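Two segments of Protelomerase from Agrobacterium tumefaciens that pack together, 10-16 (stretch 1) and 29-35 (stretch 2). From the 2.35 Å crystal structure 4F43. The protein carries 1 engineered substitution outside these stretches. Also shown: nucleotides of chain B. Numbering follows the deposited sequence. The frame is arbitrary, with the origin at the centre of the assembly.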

# COMPACT_ATOMS: atom_id res chain seq x y z
N SER A 10 -6.84 -2.47 21.13
CA SER A 10 -6.83 -3.10 19.81
C SER A 10 -6.45 -4.58 19.92
O SER A 10 -7.20 -5.46 19.49
CB SER A 10 -5.85 -2.39 18.89
OG SER A 10 -6.16 -1.01 18.78
N ILE A 11 -5.29 -4.84 20.51
CA ILE A 11 -4.79 -6.19 20.69
C ILE A 11 -5.76 -7.04 21.50
O ILE A 11 -6.08 -8.17 21.13
CB ILE A 11 -3.43 -6.19 21.41
CG1 ILE A 11 -2.54 -5.05 20.90
CG2 ILE A 11 -2.74 -7.54 21.26
CD1 ILE A 11 -2.15 -5.18 19.45
N VAL A 12 -6.23 -6.47 22.61
CA VAL A 12 -7.16 -7.15 23.50
C VAL A 12 -8.44 -7.57 22.78
O VAL A 12 -8.87 -8.72 22.91
CB VAL A 12 -7.52 -6.26 24.71
CG1 VAL A 12 -8.60 -6.92 25.56
CG2 VAL A 12 -6.28 -5.97 25.54
N GLU A 13 -9.03 -6.66 22.03
CA GLU A 13 -10.24 -6.97 21.26
C GLU A 13 -9.95 -8.01 20.19
O GLU A 13 -10.77 -8.90 19.94
CB GLU A 13 -10.82 -5.70 20.64
CG GLU A 13 -11.44 -4.75 21.65
CD GLU A 13 -11.91 -3.45 21.01
OE1 GLU A 13 -11.68 -3.26 19.80
OE2 GLU A 13 -12.51 -2.62 21.73
N LYS A 14 -8.77 -7.91 19.57
CA LYS A 14 -8.36 -8.88 18.57
C LYS A 14 -8.17 -10.28 19.16
O LYS A 14 -8.26 -11.28 18.45
CB LYS A 14 -7.08 -8.43 17.86
CG LYS A 14 -7.30 -7.32 16.85
CD LYS A 14 -6.02 -7.02 16.08
CE LYS A 14 -6.26 -5.98 15.00
NZ LYS A 14 -5.02 -5.69 14.23
N ILE A 15 -7.90 -10.34 20.46
CA ILE A 15 -7.77 -11.61 21.16
C ILE A 15 -9.13 -12.15 21.58
O ILE A 15 -9.41 -13.35 21.42
CB ILE A 15 -6.86 -11.48 22.39
CG1 ILE A 15 -5.43 -11.13 21.97
CG2 ILE A 15 -6.86 -12.77 23.20
CD1 ILE A 15 -4.49 -10.88 23.12
N GLU A 16 -9.97 -11.27 22.10
CA GLU A 16 -11.32 -11.63 22.52
C GLU A 16 -12.13 -12.16 21.34
O GLU A 16 -12.94 -13.07 21.48
CB GLU A 16 -12.03 -10.43 23.15
CG GLU A 16 -11.44 -9.98 24.47
CD GLU A 16 -12.11 -8.74 25.02
OE1 GLU A 16 -12.91 -8.13 24.29
OE2 GLU A 16 -11.83 -8.38 26.18
N VAL A 29 1.99 -13.75 18.96
CA VAL A 29 2.62 -12.43 18.97
C VAL A 29 1.74 -11.40 19.68
O VAL A 29 2.23 -10.62 20.51
CB VAL A 29 2.93 -11.94 17.54
CG1 VAL A 29 3.52 -10.54 17.57
CG2 VAL A 29 3.87 -12.91 16.84
N LEU A 30 0.45 -11.39 19.35
CA LEU A 30 -0.51 -10.51 20.00
C LEU A 30 -0.53 -10.76 21.51
O LEU A 30 -0.68 -9.84 22.31
CB LEU A 30 -1.91 -10.71 19.41
CG LEU A 30 -2.11 -10.33 17.95
CD1 LEU A 30 -3.47 -10.80 17.45
CD2 LEU A 30 -1.96 -8.82 17.77
N LEU A 31 -0.38 -12.03 21.89
CA LEU A 31 -0.32 -12.41 23.30
C LEU A 31 0.94 -11.85 23.97
O LEU A 31 0.87 -11.36 25.09
CB LEU A 31 -0.37 -13.93 23.45
CG LEU A 31 -1.72 -14.59 23.20
CD1 LEU A 31 -1.61 -16.10 23.37
CD2 LEU A 31 -2.78 -14.02 24.12
N ARG A 32 2.07 -11.93 23.28
CA ARG A 32 3.32 -11.41 23.82
C ARG A 32 3.26 -9.90 23.98
O ARG A 32 3.80 -9.35 24.95
CB ARG A 32 4.51 -11.81 22.94
CG ARG A 32 4.77 -13.30 22.89
CD ARG A 32 6.23 -13.60 22.63
NE ARG A 32 7.08 -13.10 23.70
CZ ARG A 32 7.39 -13.79 24.79
NH1 ARG A 32 6.93 -15.02 24.96
NH2 ARG A 32 8.17 -13.25 25.72
N ILE A 33 2.61 -9.23 23.04
CA ILE A 33 2.42 -7.78 23.11
C ILE A 33 1.50 -7.42 24.28
O ILE A 33 1.75 -6.47 25.02
CB ILE A 33 1.83 -7.22 21.80
CG1 ILE A 33 2.80 -7.46 20.64
CG2 ILE A 33 1.53 -5.74 21.93
CD1 ILE A 33 2.29 -6.97 19.30
N ALA A 34 0.43 -8.20 24.44
CA ALA A 34 -0.51 -7.98 25.53
C ALA A 34 0.16 -8.14 26.89
O ALA A 34 -0.03 -7.32 27.78
CB ALA A 34 -1.69 -8.94 25.40
N ASP A 35 0.95 -9.20 27.03
CA ASP A 35 1.68 -9.46 28.27
C ASP A 35 2.76 -8.40 28.48
O ASP A 35 3.12 -8.10 29.62
CB ASP A 35 2.31 -10.85 28.24
CG ASP A 35 1.29 -11.95 28.07
OD1 ASP A 35 0.10 -11.72 28.40
OD2 ASP A 35 1.66 -13.05 27.60
P DA B 8 -0.36 -13.41 15.08
OP1 DA B 8 -0.43 -13.25 16.55
OP2 DA B 8 -0.51 -12.21 14.22
O5' DA B 8 1.02 -14.12 14.70
C5' DA B 8 1.32 -15.41 15.21
C4' DA B 8 2.14 -16.20 14.22
O4' DA B 8 1.45 -16.22 12.94
C3' DA B 8 3.54 -15.65 13.93
O3' DA B 8 4.47 -16.71 13.81
C2' DA B 8 3.37 -14.91 12.61
C1' DA B 8 2.30 -15.76 11.92
N9 DA B 8 1.51 -15.00 10.95
C8 DA B 8 0.64 -13.98 11.21
N7 DA B 8 0.07 -13.49 10.13
C5 DA B 8 0.60 -14.25 9.10
C6 DA B 8 0.40 -14.24 7.71
N6 DA B 8 -0.43 -13.40 7.08
N1 DA B 8 1.09 -15.14 6.97
C2 DA B 8 1.92 -15.99 7.59
N3 DA B 8 2.19 -16.09 8.89
C4 DA B 8 1.49 -15.19 9.59

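The closest touch between these two helices is not side chain to side chain: the methyl CG2 of Ile11 sits 3.3 Å from the backbone carbonyl O of Leu30. That oxygen is already engaged within its own helix, accepting a hydrogen bond from Ala34 N at 2.9 Å, so the methyl packs on an oxygen whose polar demand is being met. No hydrogen bond or salt bridge crosses between the stretches; what joins them is apolar packing, with 320 Å² buried over both sides.

The helices run at 135° between their N-to-C directions, midway between perpendicular and antiparallel, and their axes approach to 9.7 Å. Ile11 and Leu30 mark the backbone register, their CA atoms 6.1 Å apart. Stretch 1 offers Ile11 and Ile15, one helical turn apart and both aimed toward the partner. Stretch 2 answers with Leu30, Ile33 and Ala34, the i, i+3, i+4 spacing that gathers side chains on one helical face.

Ile11 reaches all three. Its CG2 lies 3.8 Å from Leu30 CB and 4.5 Å from Ala34 CB, while CG1 comes within 4.3 Å of Ile33 CG2. Beta branching serves it well here, since a methyl on CB can meet the opposing backbone directly. Its chi1 and chi2 are both m, whereas Ile15 combines m with a t chi2 that carries CD1 outward. Ile15 CD1 lies 4.1 Å from Ala34 CB and 3.7 Å from Leu31 CD2. Ala34 suits its place because a lone methyl gives both isoleucines a surface while filling little space.

Leu30 has the largest area covered by the other stretch, 79 Å². Its CD1 also reaches along stretch 1 to the aliphatic base of Lys14, 4.3 Å from Lys14 CB. The lysine can contribute carbon there while its extended chain, t from chi2 through chi4, carries NZ well beyond that contact. Leu31 reaches the contact differently: its CA-to-CB bond points away, yet the end of its side chain comes nearer, allowing CD2 to meet Ile15.

Leu30 N also gives a weak hydrogen bond to OP1 of DA8, 3.5 Å away. The same residue therefore packs against stretch 1 and touches the DNA phosphate, in keeping with a DNA-processing protelomerase. Ser10, Glu13, Glu16, Arg32 and Asp35 are out of reach of the other stretch; Lys14 is the charged residue that takes part, and it does so through carbon. The rule is economical: branched carbon at the crossing, a small methyl beside it, and the one charged neighbour touching through its aliphatic base.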